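Local coordinates for lysyl oxidase (Pichia pastoris, PDB 1W7C), which probably oxidises primary amines, including the side-chain amines of peptidyl lysines, with the help of copper and a topaquinone cofactor, at residues Val188-Cys193 with Met225-Tyr230; Val251-Ile256 with Tyr466-Thr471; Leu204-Phe209 with Asp481-Ser486. All coordinates share one frame; numbering follows the deposited sequence.

Contact 1: residues Val188-Cys193 with Met225-Tyr230; sequences VDYGTC and MLEYIY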
loop_
_atom_site.group_PDB
_atom_site.type_symbol
_atom_site.label_atom_id
_atom_site.label_comp_id
_atom_site.label_asym_id
_atom_site.label_seq_id
_atom_site.Cartn_x
_atom_site.Cartn_y
_atom_site.Cartn_z
ATOM N N VAL A 188 24.147 -15.940 -30.784
ATOM C CA VAL A 188 25.157 -15.028 -30.270
ATOM C C VAL A 188 24.823 -14.589 -28.852
ATOM O O VAL A 188 23.744 -14.852 -28.330
ATOM C CB VAL A 188 25.363 -13.815 -31.208
ATOM C CG1 VAL A 188 25.667 -14.282 -32.605
ATOM C CG2 VAL A 188 24.123 -12.911 -31.195
ATOM N N ASP A 189 25.779 -13.931 -28.227
ATOM C CA ASP A 189 25.596 -13.474 -26.858
ATOM C C ASP A 189 26.586 -12.340 -26.594
ATOM O O ASP A 189 27.688 -12.330 -27.146
ATOM C CB ASP A 189 25.817 -14.680 -25.905
ATOM C CG ASP A 189 25.250 -14.505 -24.523
ATOM O OD1 ASP A 189 24.528 -13.502 -24.247
ATOM O OD2 ASP A 189 25.439 -15.382 -23.635
ATOM N N TYR A 190 26.163 -11.385 -25.793
ATOM C CA TYR A 190 27.011 -10.295 -25.371
ATOM C C TYR A 190 27.516 -10.589 -23.956
ATOM O O TYR A 190 27.039 -11.488 -23.278
ATOM C CB TYR A 190 26.239 -8.977 -25.402
ATOM C CG TYR A 190 25.961 -8.473 -26.811
ATOM C CD1 TYR A 190 24.844 -8.896 -27.511
ATOM C CD2 TYR A 190 26.808 -7.573 -27.445
ATOM C CE1 TYR A 190 24.582 -8.436 -28.784
ATOM C CE2 TYR A 190 26.538 -7.084 -28.730
ATOM C CZ TYR A 190 25.421 -7.518 -29.387
ATOM O OH TYR A 190 25.172 -7.021 -30.648
ATOM N N GLY A 191 28.497 -9.817 -23.530
ATOM C CA GLY A 191 29.064 -9.963 -22.207
ATOM C C GLY A 191 29.827 -8.744 -21.749
ATOM O O GLY A 191 30.025 -7.789 -22.521
ATOM N N THR A 192 30.193 -8.762 -20.467
ATOM C CA THR A 192 30.991 -7.690 -19.904
ATOM C C THR A 192 31.891 -8.213 -18.817
ATOM O O THR A 192 31.882 -9.414 -18.522
ATOM C CB THR A 192 30.074 -6.553 -19.377
ATOM O OG1 THR A 192 30.856 -5.376 -19.131
ATOM C CG2 THR A 192 29.405 -6.921 -18.034
ATOM N N CYS A 193 32.665 -7.310 -18.223
ATOM C CA CYS A 193 33.522 -7.642 -17.101
ATOM C C CYS A 193 33.234 -6.715 -15.920
ATOM O O CYS A 193 32.920 -5.534 -16.099
ATOM C CB CYS A 193 35.004 -7.502 -17.485
ATOM S SG CYS A 193 35.549 -8.531 -18.856
ATOM N N MET A 225 34.759 -15.271 -30.980
ATOM C CA MET A 225 34.524 -13.901 -30.557
ATOM C C MET A 225 34.305 -13.047 -31.795
ATOM O O MET A 225 35.079 -13.118 -32.730
ATOM C CB MET A 225 35.712 -13.354 -29.765
ATOM C CG MET A 225 35.356 -12.094 -28.987
ATOM S SD MET A 225 34.264 -12.355 -27.553
ATOM C CE MET A 225 35.270 -13.409 -26.661
ATOM N N LEU A 226 33.220 -12.279 -31.798
ATOM C CA LEU A 226 32.853 -11.407 -32.905
ATOM C C LEU A 226 33.301 -9.949 -32.750
ATOM O O LEU A 226 33.775 -9.330 -33.717
ATOM C CB LEU A 226 31.342 -11.436 -33.097
ATOM C CG LEU A 226 30.711 -12.785 -33.396
ATOM C CD1 LEU A 226 29.212 -12.619 -33.393
ATOM C CD2 LEU A 226 31.195 -13.309 -34.736
ATOM N N GLU A 227 33.110 -9.406 -31.555
ATOM C CA GLU A 227 33.367 -8.006 -31.274
ATOM C C GLU A 227 33.867 -7.782 -29.873
ATOM O O GLU A 227 33.475 -8.500 -28.944
ATOM C CB GLU A 227 32.082 -7.174 -31.444
ATOM C CG GLU A 227 31.470 -7.235 -32.818
ATOM C CD GLU A 227 30.119 -6.546 -32.906
ATOM O OE1 GLU A 227 29.631 -6.337 -34.048
ATOM O OE2 GLU A 227 29.545 -6.208 -31.841
ATOM N N TYR A 228 34.737 -6.776 -29.745
ATOM C CA TYR A 228 34.986 -6.089 -28.480
ATOM C C TYR A 228 34.421 -4.692 -28.599
ATOM O O TYR A 228 34.600 -4.046 -29.623
ATOM C CB TYR A 228 36.490 -6.045 -28.177
ATOM C CG TYR A 228 37.050 -7.414 -27.919
ATOM C CD1 TYR A 228 37.892 -8.047 -28.833
ATOM C CD2 TYR A 228 36.668 -8.109 -26.777
ATOM C CE1 TYR A 228 38.370 -9.324 -28.580
ATOM C CE2 TYR A 228 37.122 -9.376 -26.525
ATOM C CZ TYR A 228 37.973 -9.985 -27.420
ATOM O OH TYR A 228 38.419 -11.255 -27.122
ATOM N N ILE A 229 33.738 -4.223 -27.563
ATOM C CA ILE A 229 33.059 -2.938 -27.609
ATOM C C ILE A 229 33.489 -2.142 -26.391
ATOM O O ILE A 229 33.375 -2.620 -25.267
ATOM C CB ILE A 229 31.534 -3.133 -27.634
ATOM C CG1 ILE A 229 31.103 -3.919 -28.875
ATOM C CG2 ILE A 229 30.814 -1.788 -27.516
ATOM C CD1 ILE A 229 29.745 -4.543 -28.760
ATOM N N TYR A 230 33.973 -0.923 -26.629
ATOM C CA TYR A 230 34.483 -0.069 -25.568
ATOM C C TYR A 230 34.311 1.372 -25.989
ATOM O O TYR A 230 34.619 1.731 -27.124
ATOM C CB TYR A 230 35.951 -0.395 -25.261
ATOM C CG TYR A 230 36.543 0.492 -24.183
ATOM C CD1 TYR A 230 36.339 0.220 -22.833
ATOM C CD2 TYR A 230 37.286 1.616 -24.518
ATOM C CE1 TYR A 230 36.869 1.026 -21.861
ATOM C CE2 TYR A 230 37.829 2.431 -23.549
ATOM C CZ TYR A 230 37.616 2.137 -22.228
ATOM O OH TYR A 230 38.146 2.939 -21.259
HETATM O O HOH W 1 27.021 -5.506 -31.789
#

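Contact 2: residues Val251-Ile256 with Tyr466-Thr471; sequences VTLPKI and YWNPET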
loop_
_atom_site.group_PDB
_atom_site.type_symbol
_atom_site.label_atom_id
_atom_site.label_comp_id
_atom_site.label_asym_id
_atom_site.label_seq_id
_atom_site.Cartn_x
_atom_site.Cartn_y
_atom_site.Cartn_z
ATOM N N VAL A 251 41.001 7.285 -26.534
ATOM C CA VAL A 251 40.336 7.737 -25.318
ATOM C C VAL A 251 40.095 6.549 -24.384
ATOM O O VAL A 251 39.394 5.601 -24.737
ATOM C CB VAL A 251 39.008 8.469 -25.651
ATOM C CG1 VAL A 251 38.230 8.818 -24.376
ATOM C CG2 VAL A 251 39.301 9.737 -26.481
ATOM N N THR A 252 40.713 6.606 -23.211
ATOM C CA THR A 252 40.427 5.675 -22.134
ATOM C C THR A 252 39.495 6.352 -21.149
ATOM O O THR A 252 39.788 7.437 -20.630
ATOM C CB THR A 252 41.712 5.245 -21.444
ATOM O OG1 THR A 252 42.594 4.651 -22.400
ATOM C CG2 THR A 252 41.445 4.135 -20.438
ATOM N N LEU A 253 38.345 5.734 -20.917
ATOM C CA LEU A 253 37.384 6.299 -20.000
ATOM C C LEU A 253 37.862 6.140 -18.548
ATOM O O LEU A 253 38.673 5.257 -18.251
ATOM C CB LEU A 253 36.034 5.622 -20.181
ATOM C CG LEU A 253 35.357 5.822 -21.527
ATOM C CD1 LEU A 253 34.229 4.831 -21.675
ATOM C CD2 LEU A 253 34.848 7.266 -21.683
ATOM N N PRO A 254 37.379 7.004 -17.656
ATOM C CA PRO A 254 37.769 6.933 -16.247
ATOM C C PRO A 254 37.590 5.543 -15.631
ATOM O O PRO A 254 36.565 4.879 -15.814
ATOM C CB PRO A 254 36.852 7.965 -15.578
ATOM C CG PRO A 254 36.586 8.966 -16.665
ATOM C CD PRO A 254 36.468 8.133 -17.914
ATOM N N LYS A 255 38.608 5.119 -14.903
ATOM C CA LYS A 255 38.665 3.793 -14.309
ATOM C C LYS A 255 38.066 3.802 -12.906
ATOM O O LYS A 255 38.077 4.812 -12.211
ATOM C CB LYS A 255 40.116 3.278 -14.291
ATOM C CG LYS A 255 40.709 3.127 -15.691
ATOM C CD LYS A 255 42.199 2.795 -15.674
ATOM C CE LYS A 255 42.771 2.821 -17.084
ATOM N NZ LYS A 255 44.252 2.783 -17.059
ATOM N N ILE A 256 37.536 2.654 -12.500
ATOM C CA ILE A 256 37.004 2.463 -11.174
ATOM C C ILE A 256 38.129 2.604 -10.153
ATOM O O ILE A 256 39.216 2.061 -10.349
ATOM C CB ILE A 256 36.357 1.067 -11.064
ATOM C CG1 ILE A 256 35.131 0.984 -11.986
ATOM C CG2 ILE A 256 35.909 0.807 -9.660
ATOM C CD1 ILE A 256 34.670 -0.449 -12.285
ATOM N N TYR A 466 28.113 0.853 -16.325
ATOM C CA TYR A 466 29.169 1.856 -16.412
ATOM C C TYR A 466 28.566 3.186 -16.927
ATOM O O TYR A 466 27.750 3.190 -17.840
ATOM C CB TYR A 466 30.327 1.358 -17.306
ATOM C CG TYR A 466 31.466 2.350 -17.332
ATOM C CD1 TYR A 466 32.494 2.275 -16.425
ATOM C CD2 TYR A 466 31.469 3.397 -18.235
ATOM C CE1 TYR A 466 33.507 3.234 -16.403
ATOM C CE2 TYR A 466 32.467 4.361 -18.219
ATOM C CZ TYR A 466 33.478 4.270 -17.293
ATOM O OH TYR A 466 34.455 5.233 -17.262
ATOM N N TRP A 467 28.928 4.281 -16.273
ATOM C CA TRP A 467 28.471 5.611 -16.651
ATOM C C TRP A 467 29.377 6.224 -17.706
ATOM O O TRP A 467 30.519 6.603 -17.398
ATOM C CB TRP A 467 28.401 6.542 -15.430
ATOM C CG TRP A 467 28.031 7.959 -15.802
ATOM C CD1 TRP A 467 28.880 8.987 -16.006
ATOM C CD2 TRP A 467 26.710 8.488 -16.010
ATOM N NE1 TRP A 467 28.181 10.121 -16.334
ATOM C CE2 TRP A 467 26.849 9.840 -16.353
ATOM C CE3 TRP A 467 25.417 7.944 -15.961
ATOM C CZ2 TRP A 467 25.752 10.682 -16.625
ATOM C CZ3 TRP A 467 24.336 8.777 -16.216
ATOM C CH2 TRP A 467 24.516 10.136 -16.562
ATOM N N ASN A 468 28.881 6.301 -18.925
ATOM C CA ASN A 468 29.552 7.016 -19.996
ATOM C C ASN A 468 28.819 8.334 -20.189
ATOM O O ASN A 468 27.670 8.330 -20.605
ATOM C CB ASN A 468 29.512 6.185 -21.276
ATOM C CG ASN A 468 30.278 6.835 -22.416
ATOM O OD1 ASN A 468 30.289 8.066 -22.580
ATOM N ND2 ASN A 468 30.923 6.011 -23.218
ATOM N N PRO A 469 29.440 9.469 -19.886
ATOM C CA PRO A 469 28.719 10.747 -19.953
ATOM C C PRO A 469 28.098 11.026 -21.330
ATOM O O PRO A 469 27.115 11.742 -21.407
ATOM C CB PRO A 469 29.807 11.790 -19.657
ATOM C CG PRO A 469 30.901 11.053 -18.957
ATOM C CD PRO A 469 30.830 9.636 -19.422
ATOM N N GLU A 470 28.692 10.506 -22.403
ATOM C CA GLU A 470 28.198 10.779 -23.744
ATOM C C GLU A 470 26.873 10.088 -24.079
ATOM O O GLU A 470 26.121 10.587 -24.929
ATOM C CB GLU A 470 29.240 10.352 -24.796
ATOM C CG GLU A 470 30.408 11.308 -24.920
ATOM C CD GLU A 470 31.336 10.988 -26.096
ATOM O OE1 GLU A 470 32.292 11.758 -26.298
ATOM O OE2 GLU A 470 31.127 9.975 -26.807
ATOM N N THR A 471 26.613 8.932 -23.462
ATOM C CA THR A 471 25.478 8.115 -23.902
ATOM C C THR A 471 24.574 7.572 -22.796
ATOM O O THR A 471 23.473 7.090 -23.098
ATOM C CB THR A 471 25.966 6.919 -24.767
ATOM O OG1 THR A 471 26.937 6.133 -24.038
ATOM C CG2 THR A 471 26.658 7.412 -26.035
#

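Contact 3: residues Leu204-Phe209 with Asp481-Ser486; sequences LVPTGF and DVLSGS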
loop_
_atom_site.group_PDB
_atom_site.type_symbol
_atom_site.label_atom_id
_atom_site.label_comp_id
_atom_site.label_asym_id
_atom_site.label_seq_id
_atom_site.Cartn_x
_atom_site.Cartn_y
_atom_site.Cartn_z
ATOM N N LEU A 204 28.101 -3.458 -8.669
ATOM C CA LEU A 204 28.354 -2.034 -8.483
ATOM C C LEU A 204 29.654 -1.566 -9.123
ATOM O O LEU A 204 29.934 -0.371 -9.131
ATOM C CB LEU A 204 28.362 -1.692 -6.983
ATOM C CG LEU A 204 27.072 -2.000 -6.204
ATOM C CD1 LEU A 204 27.147 -1.487 -4.779
ATOM C CD2 LEU A 204 25.832 -1.437 -6.892
ATOM N N VAL A 205 30.417 -2.501 -9.699
ATOM C CA VAL A 205 31.678 -2.175 -10.360
ATOM C C VAL A 205 31.792 -2.780 -11.762
ATOM O O VAL A 205 32.755 -3.494 -12.085
ATOM C CB VAL A 205 32.870 -2.568 -9.450
ATOM C CG1 VAL A 205 33.021 -1.559 -8.324
ATOM C CG2 VAL A 205 32.680 -3.957 -8.865
ATOM N N PRO A 206 30.817 -2.456 -12.618
ATOM C CA PRO A 206 30.907 -2.795 -14.038
ATOM C C PRO A 206 31.957 -1.931 -14.717
ATOM O O PRO A 206 32.042 -0.718 -14.472
ATOM C CB PRO A 206 29.515 -2.446 -14.569
ATOM C CG PRO A 206 29.058 -1.280 -13.710
ATOM C CD PRO A 206 29.630 -1.623 -12.343
ATOM N N THR A 207 32.756 -2.547 -15.585
ATOM C CA THR A 207 33.926 -1.867 -16.181
ATOM C C THR A 207 33.679 -1.077 -17.453
ATOM O O THR A 207 34.536 -0.297 -17.855
ATOM C CB THR A 207 35.011 -2.887 -16.507
ATOM O OG1 THR A 207 34.535 -3.818 -17.490
ATOM C CG2 THR A 207 35.391 -3.707 -15.274
ATOM N N GLY A 208 32.561 -1.312 -18.120
ATOM C CA GLY A 208 32.318 -0.727 -19.433
ATOM C C GLY A 208 33.085 -1.393 -20.552
ATOM O O GLY A 208 33.120 -0.878 -21.673
ATOM N N PHE A 209 33.691 -2.554 -20.274
ATOM C CA PHE A 209 34.285 -3.353 -21.347
ATOM C C PHE A 209 33.295 -4.428 -21.769
ATOM O O PHE A 209 32.849 -5.208 -20.939
ATOM C CB PHE A 209 35.581 -4.004 -20.892
ATOM C CG PHE A 209 36.274 -4.736 -21.987
ATOM C CD1 PHE A 209 37.048 -4.052 -22.881
ATOM C CD2 PHE A 209 36.063 -6.091 -22.188
ATOM C CE1 PHE A 209 37.656 -4.704 -23.908
ATOM C CE2 PHE A 209 36.668 -6.753 -23.244
ATOM C CZ PHE A 209 37.460 -6.053 -24.101
ATOM N N ASP A 481 30.989 7.575 -8.982
ATOM C CA ASP A 481 31.902 8.294 -9.866
ATOM C C ASP A 481 31.831 7.814 -11.308
ATOM O O ASP A 481 31.842 8.638 -12.223
ATOM C CB ASP A 481 33.363 8.137 -9.413
ATOM C CG ASP A 481 33.622 8.665 -8.013
ATOM O OD1 ASP A 481 34.581 9.455 -7.848
ATOM O OD2 ASP A 481 32.965 8.326 -7.015
ATOM N N VAL A 482 31.776 6.496 -11.519
ATOM C CA VAL A 482 31.649 5.940 -12.867
ATOM C C VAL A 482 30.522 4.918 -12.964
ATOM O O VAL A 482 30.585 3.975 -13.767
ATOM C CB VAL A 482 32.982 5.358 -13.398
ATOM C CG1 VAL A 482 33.999 6.478 -13.567
ATOM C CG2 VAL A 482 33.489 4.250 -12.520
ATOM N N LEU A 483 29.438 5.190 -12.237
ATOM C CA LEU A 483 28.343 4.228 -12.103
ATOM C C LEU A 483 27.003 4.852 -12.456
ATOM O O LEU A 483 26.665 5.920 -11.951
ATOM C CB LEU A 483 28.264 3.703 -10.676
ATOM C CG LEU A 483 27.401 2.462 -10.459
ATOM C CD1 LEU A 483 27.967 1.298 -11.240
ATOM C CD2 LEU A 483 27.247 2.091 -9.006
ATOM N N SER A 484 26.259 4.178 -13.330
ATOM C CA SER A 484 24.865 4.494 -13.597
ATOM C C SER A 484 23.937 3.534 -12.868
ATOM O O SER A 484 24.173 2.341 -12.855
ATOM C CB SER A 484 24.588 4.298 -15.064
ATOM O OG SER A 484 23.251 4.644 -15.336
ATOM N N GLY A 485 22.841 4.066 -12.329
ATOM C CA GLY A 485 21.725 3.232 -11.874
ATOM C C GLY A 485 20.813 2.803 -13.029
ATOM O O GLY A 485 19.740 3.378 -13.283
ATOM N N SER A 486 21.225 1.767 -13.737
ATOM C CA SER A 486 20.503 1.344 -14.926
ATOM C C SER A 486 18.994 1.122 -14.702
ATOM O O SER A 486 18.558 0.399 -13.844
ATOM C CB SER A 486 21.119 0.064 -15.494
ATOM O OG SER A 486 22.344 0.338 -16.149
HETATM O O HOH W 2 31.268 1.396 -12.839
#

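Contact 1: residues Val188-Cys193 with Met225-Tyr230
The phenol ring of Tyr-190 is met at its edge by Ile-229, whose terminal CD1 lies near the ring plane, 4.1 Å from CE2. Water 1 sits in the same plane beyond the hydroxyl, while the carboxylate of Glu-227 comes at the ring obliquely. The ring of His-353 stacks with the phenol. Tyr-190 has CG anti to its own carbonyl carbon (chi1 -72°), which swings OH toward Glu-227 although the first bond of the side chain does not head for that strand. A single water bridges the gap: Tyr-190 OH donates to water 1 over 2.6 Å, and water 1 donates to Glu-227 OE2, again over 2.6 Å. Further along, the partners are purely apolar, Val-188 CG1 and Leu-226 CD1 meeting at 4.0 Å with the two side chains at about a right angle. The arrangement illustrates contact between next-nearest strands of an antiparallel sheet. Strand 209-214 runs between the two, so their axes point roughly the same way, 34° apart, and come within 9.0 Å at their closest. A classic beta bulge, Leu-226 and Glu-227 facing Lys-212 together, turns two successive side chains to the same side of the sheet. Trp-521 of the second subunit packs on Glu-227 and Ile-229; it lies in the link between strands 504-518 and 526-536, consistent with the hairpin arms that copper amine oxidase subunits exchange. With the phenol as donor and Glu-227 OE2 as acceptor of the water's hydrogen, both directions are consistent with an ionised carboxylate, whose charge would favour this polarity.

Contact 2: residues Val251-Ile256 with Tyr466-Thr471
Tyr-466 OH gives a short hydrogen bond of 2.6 Å to the backbone oxygen Pro-254 O. The hydroxyl lies in the carbonyl plane, on a lone pair, with a C=O...O angle of 133°, and the acceptor in turn sits in the plane of the phenol ring. Carbon also crowds the hydroxyl: Leu-253 CB approaches Tyr-466 OH to 3.3 Å and Pro-254 CD to 3.6 Å, so the hydroxyl is packed against the Leu-Pro step. CG of Tyr-466 is anti to its backbone N (chi1 -176°), which extends the ring away from the end of strand 465-466 and across to the loop 251-256. This is a junction between a loop in the DUF1965 family region and, in the copper amine oxidase enzyme domain, the end of a short strand with the loop after it, secured by one polar bond with apolar contacts beside it. Leu-253 also brings CD1 to 3.9 Å from Tyr-466 CE2 and 3.8 Å from Asn-468 ND2. Asn-468 is held by other bonds: OD1 accepts from Glu-470 N at 2.9 Å, forming an Asx turn with the donor tilted 20° from the amide plane, and ND2 reaches Asn-231 OD1.

Contact 3: residues Leu204-Phe209 with Asp481-Ser486
Leu-483 belongs to the middle strand of a small three-stranded antiparallel sheet and stands five residues ahead of the copper ligand His-488; it packs here against Leu-204 and Pro-206. Both of its methyls close on a backbone carbonyl, with CD1 3.3 Å and CD2 3.6 Å from Leu-204 O. CD1 also rests on the proline ring, 3.5 Å from Pro-206 CD, the two side chains crossing at about a right angle. On the leucine-leucine side the approach is looser, Leu-204 CD2 to Leu-483 CD2 measuring 4.3 Å. With CG anti to the backbone N (chi1 -166°), Leu-483 carries its branch toward the other segment, although its first bond runs alongside. The fold here changes direction: the chain turns a corner at Gly-208, whose positive phi of 76° suits glycine. An ST turn accompanies the corner, Phe-209 N donating to Thr-207 OG1 at 3.2 Å, and that same hydroxyl also pairs with Cys-193 O, which ties the corner to strand 187-195. Polar contact between the two segments runs through solvent alone. Water 2 donates to Pro-206 O and to Val-482 O, each at 2.8 Å, and so bridges the two carbonyls; Val-482 O also accepts from Trp-467 N. Around the leucines, Tyr-461 and Leu-661 touch Leu-204, and Ala-464 touches Leu-483.

Overall arrangement
Contacts 2 and 3 lie side by side, centres about 9 Å apart; the centre of contact 1 is about 17 and 16 Å from theirs. Tyr-230 OH connects the sheet of contact 1 to loop 251-256 through a probable hydrogen bond of 2.8 Å to Leu-253 N. Phe-209 of contact 3 begins strand 209-214, neighbour of strand 187-195, and Thr-192 OG1 ties the two by a probable hydrogen bond of 2.7 Å to Phe-209 O. Between contacts 2 and 3, Trp-467 N meets Val-482 O at 3.0 Å, while Ile-256 and Tyr-466 pack on Pro-206. Contact 3 comes near the copper site without being part of it: the side chain of Leu-204 is about 11 Å from the ion.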